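Local coordinates for protein alkylhalidase CmlS (PDB 3I3L) that is a flavin-dependent halogenase of chloramphenicol biosynthesis in Streptomyces venezuelae and holds its FAD through a covalent flavin-aspartate bond, at residues G35-L40 and Q333-A338; G188-K193 and F310-D315; E201-F206 and Q372-F377; A316-D321 and R361-A366. All blocks are in the same frame, centred on the assembly; numbering follows the deposited sequence.

Contact 1 of 4, residues G35-L40 and Q333-A338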
# COMPACT_ATOMS: atom_id res chain seq x y z
N GLY A 35 -6.31 -4.97 -13.38
CA GLY A 35 -6.50 -5.14 -14.84
C GLY A 35 -6.87 -3.87 -15.61
O GLY A 35 -6.26 -3.54 -16.62
N SER A 36 -7.88 -3.16 -15.13
CA SER A 36 -8.33 -1.93 -15.77
C SER A 36 -7.26 -0.86 -15.83
O SER A 36 -7.07 -0.22 -16.85
CB SER A 36 -9.51 -1.36 -14.97
OG SER A 36 -10.63 -2.13 -15.35
N VAL A 37 -6.61 -0.60 -14.69
CA VAL A 37 -5.56 0.39 -14.63
C VAL A 37 -4.42 -0.02 -15.50
O VAL A 37 -3.80 0.86 -16.12
CB VAL A 37 -5.06 0.67 -13.16
CG1 VAL A 37 -3.89 1.62 -13.14
CG2 VAL A 37 -6.20 1.23 -12.37
N ALA A 38 -4.06 -1.31 -15.48
CA ALA A 38 -2.96 -1.77 -16.37
C ALA A 38 -3.32 -1.49 -17.87
O ALA A 38 -2.51 -0.98 -18.62
CB ALA A 38 -2.70 -3.20 -16.19
N GLY A 39 -4.55 -1.81 -18.27
CA GLY A 39 -4.98 -1.65 -19.65
C GLY A 39 -5.07 -0.18 -20.07
O GLY A 39 -4.51 0.20 -21.09
N LEU A 40 -5.70 0.64 -19.24
CA LEU A 40 -5.71 2.09 -19.45
C LEU A 40 -4.31 2.67 -19.56
O LEU A 40 -4.05 3.53 -20.42
CB LEU A 40 -6.43 2.82 -18.30
CG LEU A 40 -7.92 2.53 -18.15
CD1 LEU A 40 -8.42 3.02 -16.80
CD2 LEU A 40 -8.73 3.18 -19.33
N GLN A 333 -0.93 0.82 -8.34
CA GLN A 333 0.46 1.22 -8.49
C GLN A 333 1.25 0.21 -9.25
O GLN A 333 2.06 0.57 -10.10
CB GLN A 333 1.06 1.47 -7.12
CG GLN A 333 2.58 1.40 -6.97
CD GLN A 333 3.04 1.45 -5.47
OE1 GLN A 333 2.48 2.26 -4.68
NE2 GLN A 333 4.06 0.58 -5.07
N SER A 334 1.04 -1.08 -8.96
CA SER A 334 1.83 -2.11 -9.64
C SER A 334 1.35 -2.19 -11.08
O SER A 334 2.12 -2.49 -11.97
CB SER A 334 1.73 -3.49 -8.93
OG SER A 334 0.42 -4.10 -9.00
N ALA A 335 0.05 -1.93 -11.30
CA ALA A 335 -0.52 -2.00 -12.66
C ALA A 335 0.12 -0.93 -13.52
O ALA A 335 0.58 -1.21 -14.63
CB ALA A 335 -2.09 -1.80 -12.61
N VAL A 336 0.24 0.28 -12.97
CA VAL A 336 0.92 1.38 -13.66
C VAL A 336 2.36 1.03 -13.89
O VAL A 336 2.90 1.31 -15.00
CB VAL A 336 0.82 2.70 -12.87
CG1 VAL A 336 1.89 3.69 -13.33
CG2 VAL A 336 -0.60 3.33 -13.04
N SER A 337 3.01 0.42 -12.91
CA SER A 337 4.45 0.07 -13.08
C SER A 337 4.67 -1.02 -14.09
O SER A 337 5.67 -1.05 -14.81
CB SER A 337 5.06 -0.38 -11.74
OG SER A 337 5.01 0.68 -10.82
N ALA A 338 3.76 -1.98 -14.11
CA ALA A 338 3.92 -3.12 -15.04
C ALA A 338 3.71 -2.61 -16.48
O ALA A 338 4.41 -3.05 -17.36
CB ALA A 338 2.89 -4.25 -14.76

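Contact 2 of 4, residues G188-K193 and F310-D315. With FAD (flavin-adenine dinucleotide), chain B.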
# COMPACT_ATOMS: atom_id res chain seq x y z
N GLY A 188 -5.52 -15.69 -9.43
CA GLY A 188 -4.85 -15.57 -10.72
C GLY A 188 -4.06 -16.84 -11.07
O GLY A 188 -3.47 -17.47 -10.19
N PRO A 189 -4.01 -17.20 -12.35
CA PRO A 189 -3.44 -18.54 -12.69
C PRO A 189 -1.91 -18.62 -12.67
O PRO A 189 -1.38 -19.70 -12.46
CB PRO A 189 -3.98 -18.84 -14.09
CG PRO A 189 -4.18 -17.43 -14.69
CD PRO A 189 -4.60 -16.51 -13.51
N ILE A 190 -1.20 -17.51 -12.86
CA ILE A 190 0.24 -17.61 -13.03
C ILE A 190 0.98 -17.99 -11.76
O ILE A 190 1.82 -18.92 -11.76
CB ILE A 190 0.86 -16.37 -13.75
CG1 ILE A 190 0.16 -16.12 -15.09
CG2 ILE A 190 2.40 -16.54 -13.88
CD1 ILE A 190 0.90 -15.22 -16.04
N SER A 191 0.69 -17.29 -10.65
CA SER A 191 1.47 -17.63 -9.42
C SER A 191 1.21 -19.09 -9.02
O SER A 191 2.09 -19.75 -8.43
CB SER A 191 1.16 -16.72 -8.23
OG SER A 191 -0.25 -16.75 -7.97
N ARG A 192 0.01 -19.57 -9.34
CA ARG A 192 -0.34 -20.92 -8.96
C ARG A 192 0.37 -21.90 -9.89
O ARG A 192 1.03 -22.84 -9.44
CB ARG A 192 -1.86 -21.15 -9.04
CG ARG A 192 -2.34 -22.17 -8.00
CD ARG A 192 -1.64 -23.52 -8.17
NE ARG A 192 -1.14 -24.15 -6.92
CZ ARG A 192 -1.28 -25.45 -6.62
NH1 ARG A 192 -0.80 -25.95 -5.46
NH2 ARG A 192 -1.91 -26.28 -7.48
N LYS A 193 0.23 -21.66 -11.18
CA LYS A 193 0.95 -22.43 -12.16
C LYS A 193 2.45 -22.58 -11.80
O LYS A 193 3.01 -23.69 -11.78
CB LYS A 193 0.76 -21.74 -13.52
CG LYS A 193 1.65 -22.25 -14.61
CD LYS A 193 1.95 -21.11 -15.56
CE LYS A 193 2.81 -21.61 -16.75
NZ LYS A 193 2.27 -22.87 -17.34
N PHE A 310 5.94 -12.08 -18.62
CA PHE A 310 4.80 -11.87 -17.73
C PHE A 310 5.11 -10.92 -16.55
O PHE A 310 6.23 -10.85 -16.11
CB PHE A 310 4.28 -13.20 -17.19
CG PHE A 310 5.17 -13.82 -16.10
CD1 PHE A 310 4.95 -13.52 -14.74
CD2 PHE A 310 6.18 -14.72 -16.43
CE1 PHE A 310 5.75 -14.13 -13.74
CE2 PHE A 310 6.96 -15.32 -15.45
CZ PHE A 310 6.74 -15.03 -14.10
N PHE A 311 4.07 -10.25 -16.08
CA PHE A 311 4.07 -9.48 -14.88
C PHE A 311 2.84 -9.92 -14.06
O PHE A 311 1.78 -10.11 -14.61
CB PHE A 311 3.94 -7.96 -15.20
CG PHE A 311 5.18 -7.38 -15.86
CD1 PHE A 311 6.06 -6.62 -15.13
CD2 PHE A 311 5.46 -7.65 -17.19
CE1 PHE A 311 7.22 -6.15 -15.66
CE2 PHE A 311 6.64 -7.11 -17.78
CZ PHE A 311 7.51 -6.39 -17.02
N LEU A 312 3.00 -10.03 -12.72
CA LEU A 312 1.88 -10.17 -11.82
C LEU A 312 1.58 -8.82 -11.17
O LEU A 312 2.52 -8.13 -10.71
CB LEU A 312 2.21 -11.21 -10.72
CG LEU A 312 2.92 -12.51 -11.14
CD1 LEU A 312 3.19 -13.36 -9.93
CD2 LEU A 312 2.11 -13.35 -12.23
N CYS A 313 0.30 -8.42 -11.11
CA CYS A 313 -0.10 -7.15 -10.51
C CYS A 313 -1.21 -7.37 -9.45
O CYS A 313 -2.05 -8.26 -9.61
CB CYS A 313 -0.66 -6.18 -11.58
SG CYS A 313 0.50 -5.79 -12.91
N GLY A 314 -1.22 -6.57 -8.37
CA GLY A 314 -2.26 -6.66 -7.37
C GLY A 314 -2.24 -7.99 -6.63
O GLY A 314 -1.20 -8.55 -6.46
N ASP A 315 -3.41 -8.49 -6.21
CA ASP A 315 -3.46 -9.70 -5.37
C ASP A 315 -2.83 -10.89 -6.09
O ASP A 315 -2.39 -11.84 -5.45
CB ASP A 315 -4.89 -10.07 -4.96
CG ASP A 315 -5.50 -9.11 -3.96
OD1 ASP A 315 -4.87 -8.11 -3.54
OD2 ASP A 315 -6.65 -9.31 -3.63
PA FAD B . -9.49 -8.38 -7.77
O1A FAD B . -9.75 -9.70 -7.10
O2A FAD B . -10.21 -7.19 -7.23
O5B FAD B . -9.84 -8.54 -9.36
C5B FAD B . -9.41 -9.69 -10.07
C4B FAD B . -10.41 -10.07 -11.19
O4B FAD B . -9.83 -11.18 -11.92
C3B FAD B . -11.74 -10.54 -10.67
O3B FAD B . -12.76 -9.72 -11.15
C2B FAD B . -11.89 -11.97 -11.21
O2B FAD B . -13.17 -12.18 -11.71
C1B FAD B . -10.86 -12.05 -12.32
N9A FAD B . -10.26 -13.33 -12.61
C8A FAD B . -9.76 -14.24 -11.72
N7A FAD B . -9.26 -15.29 -12.40
C5A FAD B . -9.51 -15.12 -13.72
C6A FAD B . -9.23 -15.89 -14.83
N6A FAD B . -8.60 -17.05 -14.71
N1A FAD B . -9.57 -15.40 -16.06
C2A FAD B . -10.21 -14.20 -16.21
N3A FAD B . -10.47 -13.44 -15.10
C4A FAD B . -10.12 -13.89 -13.88
N1 FAD B . -8.40 -3.12 -0.32
C2 FAD B . -8.51 -1.75 -0.17
O2 FAD B . -7.88 -1.04 -0.94
N3 FAD B . -9.27 -1.20 0.83
C4 FAD B . -9.95 -2.00 1.71
O4 FAD B . -10.67 -1.46 2.61
C4X FAD B . -9.83 -3.38 1.58
N5 FAD B . -10.51 -4.21 2.43
C5X FAD B . -10.46 -5.57 2.24
C6 FAD B . -11.15 -6.43 3.11
C7 FAD B . -11.03 -7.79 2.95
C7M FAD B . -11.77 -8.74 3.86
C8 FAD B . -10.27 -8.28 1.89
C8M FAD B . -10.20 -9.73 1.63
C9 FAD B . -9.54 -7.44 1.04
C9A FAD B . -9.67 -6.07 1.24
N10 FAD B . -9.00 -5.26 0.36
C10 FAD B . -9.03 -3.93 0.55
C1' FAD B . -8.08 -5.94 -0.59
C2' FAD B . -8.44 -5.57 -2.01
O2' FAD B . -9.78 -5.80 -2.18
C3' FAD B . -7.64 -6.26 -3.08
O3' FAD B . -6.27 -5.95 -2.92
C4' FAD B . -8.07 -5.77 -4.50
O4' FAD B . -9.37 -6.19 -4.83
C5' FAD B . -7.14 -6.36 -5.55
O5' FAD B . -7.46 -5.87 -6.82
P FAD B . -7.08 -6.81 -8.03
O1P FAD B . -5.67 -7.32 -7.85
O2P FAD B . -7.44 -6.13 -9.34
O3P FAD B . -7.93 -8.18 -7.81

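Contact 3 of 4, residues E201-F206 and Q372-F377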
# COMPACT_ATOMS: atom_id res chain seq x y z
N GLU A 201 3.92 -17.22 7.14
CA GLU A 201 3.87 -18.19 8.19
C GLU A 201 2.79 -17.90 9.23
O GLU A 201 2.12 -18.84 9.67
CB GLU A 201 5.25 -18.28 8.85
CG GLU A 201 5.39 -19.50 9.64
CD GLU A 201 6.81 -19.69 10.13
OE1 GLU A 201 7.74 -18.98 9.64
OE2 GLU A 201 6.99 -20.60 10.98
N PHE A 202 2.56 -16.62 9.56
CA PHE A 202 1.69 -16.28 10.69
C PHE A 202 0.49 -15.39 10.43
O PHE A 202 -0.46 -15.39 11.22
CB PHE A 202 2.54 -15.66 11.84
CG PHE A 202 3.67 -16.59 12.31
CD1 PHE A 202 3.38 -17.88 12.76
CD2 PHE A 202 4.98 -16.18 12.26
CE1 PHE A 202 4.42 -18.77 13.13
CE2 PHE A 202 6.02 -17.05 12.65
CZ PHE A 202 5.73 -18.35 13.08
N TYR A 203 0.55 -14.57 9.38
CA TYR A 203 -0.52 -13.61 9.13
C TYR A 203 -1.63 -14.26 8.28
O TYR A 203 -1.74 -14.03 7.04
CB TYR A 203 0.06 -12.34 8.51
CG TYR A 203 0.78 -11.46 9.52
CD1 TYR A 203 1.88 -11.92 10.16
CD2 TYR A 203 0.31 -10.21 9.85
CE1 TYR A 203 2.55 -11.16 11.09
CE2 TYR A 203 0.97 -9.43 10.78
CZ TYR A 203 2.13 -9.93 11.37
OH TYR A 203 2.84 -9.23 12.29
N ARG A 204 -2.40 -15.11 8.93
CA ARG A 204 -3.41 -15.90 8.21
C ARG A 204 -4.75 -15.49 8.70
O ARG A 204 -5.34 -16.17 9.50
CB ARG A 204 -3.20 -17.39 8.37
CG ARG A 204 -1.81 -17.81 7.76
CD ARG A 204 -1.47 -19.24 7.94
NE ARG A 204 -0.16 -19.53 7.35
CZ ARG A 204 0.36 -20.75 7.23
NH1 ARG A 204 -0.36 -21.80 7.67
NH2 ARG A 204 1.56 -20.92 6.69
N ASN A 205 -5.21 -14.35 8.17
CA ASN A 205 -6.40 -13.68 8.53
C ASN A 205 -7.58 -14.28 7.78
O ASN A 205 -7.49 -14.67 6.59
CB ASN A 205 -6.25 -12.21 8.15
CG ASN A 205 -5.28 -11.49 9.02
OD1 ASN A 205 -5.17 -11.79 10.20
ND2 ASN A 205 -4.55 -10.54 8.46
N PHE A 206 -8.73 -14.24 8.44
CA PHE A 206 -9.95 -14.88 7.93
C PHE A 206 -11.02 -13.82 8.24
O PHE A 206 -11.05 -13.30 9.34
CB PHE A 206 -10.10 -16.20 8.72
CG PHE A 206 -11.42 -16.85 8.63
CD1 PHE A 206 -11.99 -17.10 7.41
CD2 PHE A 206 -12.10 -17.26 9.79
CE1 PHE A 206 -13.26 -17.73 7.31
CE2 PHE A 206 -13.35 -17.83 9.73
CZ PHE A 206 -13.93 -18.09 8.49
N GLN A 372 6.61 -5.23 7.96
CA GLN A 372 7.39 -4.79 9.14
C GLN A 372 6.61 -3.79 9.98
O GLN A 372 6.63 -3.81 11.20
CB GLN A 372 8.72 -4.15 8.71
CG GLN A 372 8.88 -2.68 9.27
CD GLN A 372 9.68 -1.67 8.35
OE1 GLN A 372 9.11 -0.69 7.83
NE2 GLN A 372 10.99 -1.92 8.15
N PHE A 373 5.89 -2.92 9.31
CA PHE A 373 5.17 -1.85 9.94
C PHE A 373 4.00 -2.44 10.67
O PHE A 373 3.79 -2.17 11.86
CB PHE A 373 4.70 -0.95 8.83
CG PHE A 373 4.04 0.30 9.28
CD1 PHE A 373 2.67 0.40 9.25
CD2 PHE A 373 4.81 1.43 9.65
CE1 PHE A 373 2.04 1.62 9.65
CE2 PHE A 373 4.22 2.64 10.01
CZ PHE A 373 2.85 2.75 10.03
N LEU A 374 3.24 -3.26 9.96
CA LEU A 374 2.17 -4.03 10.51
C LEU A 374 2.54 -4.76 11.81
O LEU A 374 1.76 -4.80 12.76
CB LEU A 374 1.78 -5.06 9.49
CG LEU A 374 0.39 -5.62 9.63
CD1 LEU A 374 -0.57 -4.49 9.63
CD2 LEU A 374 0.18 -6.50 8.37
N ALA A 375 3.72 -5.35 11.85
CA ALA A 375 4.16 -6.10 13.00
C ALA A 375 4.20 -5.19 14.22
O ALA A 375 3.82 -5.60 15.32
CB ALA A 375 5.58 -6.72 12.71
N SER A 376 4.71 -3.97 14.04
CA SER A 376 4.68 -2.94 15.08
C SER A 376 3.28 -2.66 15.60
O SER A 376 3.02 -2.79 16.78
CB SER A 376 5.29 -1.65 14.54
OG SER A 376 6.67 -1.83 14.45
N PHE A 377 2.36 -2.31 14.71
CA PHE A 377 0.99 -2.07 15.13
C PHE A 377 0.36 -3.23 15.88
O PHE A 377 -0.22 -3.01 16.94
CB PHE A 377 0.06 -1.59 14.02
CG PHE A 377 0.24 -0.17 13.71
CD1 PHE A 377 1.24 0.26 12.83
CD2 PHE A 377 -0.58 0.78 14.30
CE1 PHE A 377 1.42 1.62 12.55
CE2 PHE A 377 -0.42 2.12 14.03
CZ PHE A 377 0.60 2.54 13.15

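Contact 4 of 4, residues A316-D321 and R361-A366. With FAD (flavin-adenine dinucleotide), chain B.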
# COMPACT_ATOMS: atom_id res chain seq x y z
N ALA A 316 -2.75 -10.84 -7.43
CA ALA A 316 -2.12 -11.92 -8.18
C ALA A 316 -0.65 -12.05 -7.78
O ALA A 316 -0.06 -13.13 -7.86
CB ALA A 316 -2.25 -11.71 -9.76
N ALA A 317 -0.04 -10.92 -7.36
CA ALA A 317 1.37 -10.89 -6.92
C ALA A 317 1.49 -11.10 -5.41
O ALA A 317 2.19 -11.98 -4.95
CB ALA A 317 2.03 -9.53 -7.30
N CYS A 318 0.81 -10.25 -4.63
CA CYS A 318 0.93 -10.34 -3.20
C CYS A 318 -0.28 -9.77 -2.57
O CYS A 318 -1.00 -9.04 -3.24
CB CYS A 318 2.22 -9.64 -2.70
SG CYS A 318 2.24 -7.84 -2.95
N PHE A 319 -0.53 -10.12 -1.30
CA PHE A 319 -1.72 -9.69 -0.54
C PHE A 319 -1.29 -9.19 0.84
O PHE A 319 -0.45 -9.82 1.55
CB PHE A 319 -2.73 -10.83 -0.36
CG PHE A 319 -4.00 -10.40 0.33
CD1 PHE A 319 -5.04 -9.90 -0.42
CD2 PHE A 319 -4.12 -10.42 1.72
CE1 PHE A 319 -6.20 -9.42 0.17
CE2 PHE A 319 -5.28 -9.98 2.35
CZ PHE A 319 -6.34 -9.49 1.58
N THR A 320 -1.79 -8.02 1.21
CA THR A 320 -1.37 -7.34 2.41
C THR A 320 -2.60 -7.31 3.29
O THR A 320 -3.69 -7.06 2.79
CB THR A 320 -0.92 -5.84 2.09
OG1 THR A 320 -1.90 -5.25 1.19
CG2 THR A 320 0.42 -5.78 1.42
N ASP A 321 -2.41 -7.62 4.58
CA ASP A 321 -3.42 -7.44 5.64
C ASP A 321 -4.06 -6.08 5.48
O ASP A 321 -3.36 -5.06 5.48
CB ASP A 321 -2.68 -7.47 6.99
CG ASP A 321 -3.62 -7.35 8.18
OD1 ASP A 321 -4.54 -6.49 8.13
OD2 ASP A 321 -3.44 -8.11 9.17
N ARG A 361 12.20 -5.70 -7.35
CA ARG A 361 12.71 -4.99 -6.17
C ARG A 361 11.67 -4.03 -5.61
O ARG A 361 11.42 -4.00 -4.40
CB ARG A 361 13.95 -4.21 -6.54
CG ARG A 361 14.41 -3.28 -5.46
CD ARG A 361 15.68 -2.53 -5.94
NE ARG A 361 16.40 -1.98 -4.79
CZ ARG A 361 16.52 -0.68 -4.54
NH1 ARG A 361 15.93 0.19 -5.35
NH2 ARG A 361 17.22 -0.27 -3.47
N THR A 362 11.04 -3.28 -6.48
CA THR A 362 10.13 -2.25 -6.06
C THR A 362 8.92 -2.85 -5.38
O THR A 362 8.48 -2.34 -4.35
CB THR A 362 9.72 -1.30 -7.27
OG1 THR A 362 10.83 -0.44 -7.57
CG2 THR A 362 8.62 -0.39 -6.90
N TYR A 363 8.36 -3.91 -5.96
CA TYR A 363 7.15 -4.54 -5.35
C TYR A 363 7.51 -5.21 -4.03
O TYR A 363 6.74 -5.17 -3.07
CB TYR A 363 6.51 -5.58 -6.29
CG TYR A 363 4.99 -5.60 -6.30
CD1 TYR A 363 4.29 -6.06 -7.42
CD2 TYR A 363 4.27 -5.21 -5.19
CE1 TYR A 363 2.87 -6.13 -7.42
CE2 TYR A 363 2.90 -5.29 -5.15
CZ TYR A 363 2.20 -5.76 -6.26
OH TYR A 363 0.82 -5.75 -6.20
N ARG A 364 8.67 -5.87 -4.00
CA ARG A 364 9.10 -6.62 -2.85
C ARG A 364 9.29 -5.69 -1.68
O ARG A 364 8.83 -5.98 -0.57
CB ARG A 364 10.40 -7.40 -3.12
CG ARG A 364 10.79 -8.36 -1.97
CD ARG A 364 11.95 -9.31 -2.31
NE ARG A 364 11.65 -10.15 -3.50
CZ ARG A 364 12.20 -9.96 -4.71
NH1 ARG A 364 13.08 -8.95 -4.88
NH2 ARG A 364 11.90 -10.78 -5.75
N GLU A 365 9.95 -4.56 -1.94
CA GLU A 365 10.25 -3.60 -0.91
C GLU A 365 8.97 -2.98 -0.36
O GLU A 365 8.89 -2.76 0.84
CB GLU A 365 11.15 -2.49 -1.45
CG GLU A 365 12.56 -3.02 -1.77
CD GLU A 365 13.59 -1.93 -2.10
OE1 GLU A 365 13.16 -0.77 -2.37
OE2 GLU A 365 14.80 -2.27 -2.06
N ALA A 366 7.97 -2.71 -1.22
CA ALA A 366 6.66 -2.20 -0.73
C ALA A 366 6.00 -3.22 0.21
O ALA A 366 5.51 -2.86 1.30
CB ALA A 366 5.77 -1.87 -1.84
PA FAD B . -9.49 -8.38 -7.77
O1A FAD B . -9.75 -9.70 -7.10
O2A FAD B . -10.21 -7.19 -7.23
O5B FAD B . -9.84 -8.54 -9.36
C5B FAD B . -9.41 -9.69 -10.07
C4B FAD B . -10.41 -10.07 -11.19
O4B FAD B . -9.83 -11.18 -11.92
C3B FAD B . -11.74 -10.54 -10.67
O3B FAD B . -12.76 -9.72 -11.15
C2B FAD B . -11.89 -11.97 -11.21
O2B FAD B . -13.17 -12.18 -11.71
C1B FAD B . -10.86 -12.05 -12.32
N9A FAD B . -10.26 -13.33 -12.61
C8A FAD B . -9.76 -14.24 -11.72
N7A FAD B . -9.26 -15.29 -12.40
C5A FAD B . -9.51 -15.12 -13.72
C6A FAD B . -9.23 -15.89 -14.83
N6A FAD B . -8.60 -17.05 -14.71
N1A FAD B . -9.57 -15.40 -16.06
C2A FAD B . -10.21 -14.20 -16.21
N3A FAD B . -10.47 -13.44 -15.10
C4A FAD B . -10.12 -13.89 -13.88
N1 FAD B . -8.40 -3.12 -0.32
C2 FAD B . -8.51 -1.75 -0.17
O2 FAD B . -7.88 -1.04 -0.94
N3 FAD B . -9.27 -1.20 0.83
C4 FAD B . -9.95 -2.00 1.71
O4 FAD B . -10.67 -1.46 2.61
C4X FAD B . -9.83 -3.38 1.58
N5 FAD B . -10.51 -4.21 2.43
C5X FAD B . -10.46 -5.57 2.24
C6 FAD B . -11.15 -6.43 3.11
C7 FAD B . -11.03 -7.79 2.95
C7M FAD B . -11.77 -8.74 3.86
C8 FAD B . -10.27 -8.28 1.89
C8M FAD B . -10.20 -9.73 1.63
C9 FAD B . -9.54 -7.44 1.04
C9A FAD B . -9.67 -6.07 1.24
N10 FAD B . -9.00 -5.26 0.36
C10 FAD B . -9.03 -3.93 0.55
C1' FAD B . -8.08 -5.94 -0.59
C2' FAD B . -8.44 -5.57 -2.01
O2' FAD B . -9.78 -5.80 -2.18
C3' FAD B . -7.64 -6.26 -3.08
O3' FAD B . -6.27 -5.95 -2.92
C4' FAD B . -8.07 -5.77 -4.50
O4' FAD B . -9.37 -6.19 -4.83
C5' FAD B . -7.14 -6.36 -5.55
O5' FAD B . -7.46 -5.87 -6.82
P FAD B . -7.08 -6.81 -8.03
O1P FAD B . -5.67 -7.32 -7.85
O2P FAD B . -7.44 -6.13 -9.34
O3P FAD B . -7.93 -8.18 -7.81
O HOH W 1 -0.65 -6.28 -3.96

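Contact 1 of 4, residues G35-L40 and Q333-A338
Ala335 presses its methyl against the backbone of Ala38, and the two helices come close at this small residue. Its CB lies 3.5 Å from Ala38 N, nearer than it comes to the Ala38 methyl, with 3.9 Å from CB to CB. Because CB of Ala335 points at helix 33-44 while that of Ala38 lies flank-on to helix 327-347, the two methyls meet at a slant. The CA atoms of Ala38 and Ala335 are 4.4 Å apart, and the axes of the two short segments approach to 7.9 Å, a distance that leaves room for little more than methyl groups. Val37, the residue just before Ala38, sends CB toward the other helix and does its touching through CG1. That branch stands anti to the backbone N (chi1 175°) and so reaches forward between two neighbours, 3.7 Å from CG2 of Val336 and 3.9 Å from CB of Ala335. Val336 answers with its CG2 branch alone, so the two valines meet by one methyl each, their side chains running obliquely to one another. No hydrogen bond joins the segments; the contact is apolar and buried. The far side of helix 33-44 is packed by helix 127-140, where Leu134 and Leu135 touch Ser36, and Tyr359 of helix 352-382 lies against Ser334 and Ala338. The two segments run roughly parallel, crossing at -30°. Gly35 belongs to a Gly30-Gly32-Gly35 pattern consistent with the GxGxxG turn of a Rossmann-type FAD-binding domain, whose first helix is here packed against helix 327-347.

Contact 2 of 4, residues G188-K193 and F310-D315
Ile190 drops from helix 189-194 onto strand 310-312, and its side chain is shared between Leu312 and Phe310. CB, directed at the strand, touches Leu312, 3.6 Å from its CD2. The CG2 branch, which chi1 of -55° sets anti to the backbone N, lies 3.6 Å from Leu312 CD2 and spreads over one face of the Phe310 ring. It sits 4.0 Å above the ring plane, displaced toward the rim, where CD1 of Phe310 is the nearest ring atom. At the tip, CD1 of Ile190 comes 4.1 Å from CB of Phe310. One isoleucine spans two residues whose CB atoms both face the helix, while Phe311 between them faces helix 327-347. Ser191 adds a looser touch through its CB to CD1 of Leu312. Residues 189-193 run nearly at right angles to strand 310-312, 101° between their directions, and Asp182 OD2 of the adjacent strand 179-182 accepts from Ile190 N. Beyond the strand, Asp315 N donates to O1P of FAD over 3.0 Å, and Asp315 OD1 accepts from the ribityl O3' at 2.6 Å. This strand leading into a Gly-Asp that holds pyrophosphate and ribityl is characteristic of the FAD-binding domain of flavin monooxygenases and halogenases.

Contact 3 of 4, residues E201-F206 and Q372-F377
Tyr203 reaches across to helix 352-382 with the CD2-CE2 side of its ring and its hydroxyl. That side is met by Leu374, whose CD2 lies 3.9 Å from Tyr203 CE2 and 4.0 Å from CD2 of the same ring, approaching at a slant. The leucine CG also stays close to CE2, and the two side chains run past each other in opposite senses. The hydroxyl lands on the backbone of the helix: OH of Tyr203 is 3.5 Å from CA of Ala375 and 3.7 Å from its CB, a van der Waals contact with no hydrogen bond between the segments. Leu374 gets its branch there by holding CG anti to the backbone N (chi1 -158°), with its CB aimed at the tyrosine. Tyr203 is the centre of an inverse gamma turn just after the corner at residues 201 and 202, between strands 197-200 and 203-213. The contact therefore joins the first part of the long strand that includes Asn205 and Phe206, in the large mixed sheet, to helix 352-382. In the next shell, His371 meets the Tyr203 ring with the planes about 40° apart, and Arg394 of helix 389-394 touches the same side chain. Asp200 OD2 accepts from both Phe202 N and Tyr203 N, holding the corner from which the ring projects, and backbone hydrogen bonds tie Tyr203 to Ser299. Leu374 is backed by Asp321, Leu323 and Phe324. Two residues further along the strand, Asn205 gives ND2 to Asp321 OD2 and takes Arg394 NH2 on OD1, so both ends of its buried amide are engaged.

Contact 4 of 4, residues A316-D321 and R361-A366
Tyr363 of helix 352-382 meets Ala317 and Cys318 in the loop of the FAD-binding domain that runs from strand 310-312 to helix 327-347. The apolar contact is with Ala317, whose methyl CB lies 3.5 Å from Tyr363 CE1. A sulfur-aromatic contact is made by Cys318: SG sits 4.2 Å from the centroid of the Tyr363 ring, 42° off its normal, and is nearest to CE2 at 3.4 Å. Ala317 and Cys318 approach from the same side of the ring plane, one near CE1 and the other near CE2. Chi1 of Cys318 (66°) places SG between its own backbone N and carbonyl carbon, which brings the sulfur obliquely against the tyrosine ring. Stacking comes from Phe305, which lies against the same ring. Polar links gather at the hydroxyl, with weak hydrogen bonds to Gly314 N and Ser334 OG. On the flavin side of the loop, Phe319 turns its CB away from the helix and presents its ring edge to FAD, with CZ 3.8 Å from C9 of the isoalloxazine. A single water joins loop and helix, 2.7 Å from Tyr363 OH and donating to Cys318 O at 2.9 Å.

How the contacts relate
Contacts 1, 2 and 4 meet around Gly314, where Ser334 OG lies 3.0 Å from Gly314 N and 3.3 Å from Tyr363 OH. Contacts 1 and 2 also pack directly, Ala338 CB being 3.4 Å from Cys313 SG. Contact 3 lies on the opposite side of the chain's centre from contact 1, the two centres about 26 Å apart, but it reaches contact 4 through Asn205 ND2, 2.8 Å from Asp321 OD2. Helix 352-382 serves both contacts 3 and 4. FAD is touched by contact 2 at the ribityl and pyrophosphate, by contact 4 at the flavin ring; in contact 3, Tyr203 is about 9 Å, side chain to side chain, from Asp297, which bonds covalently to the flavin.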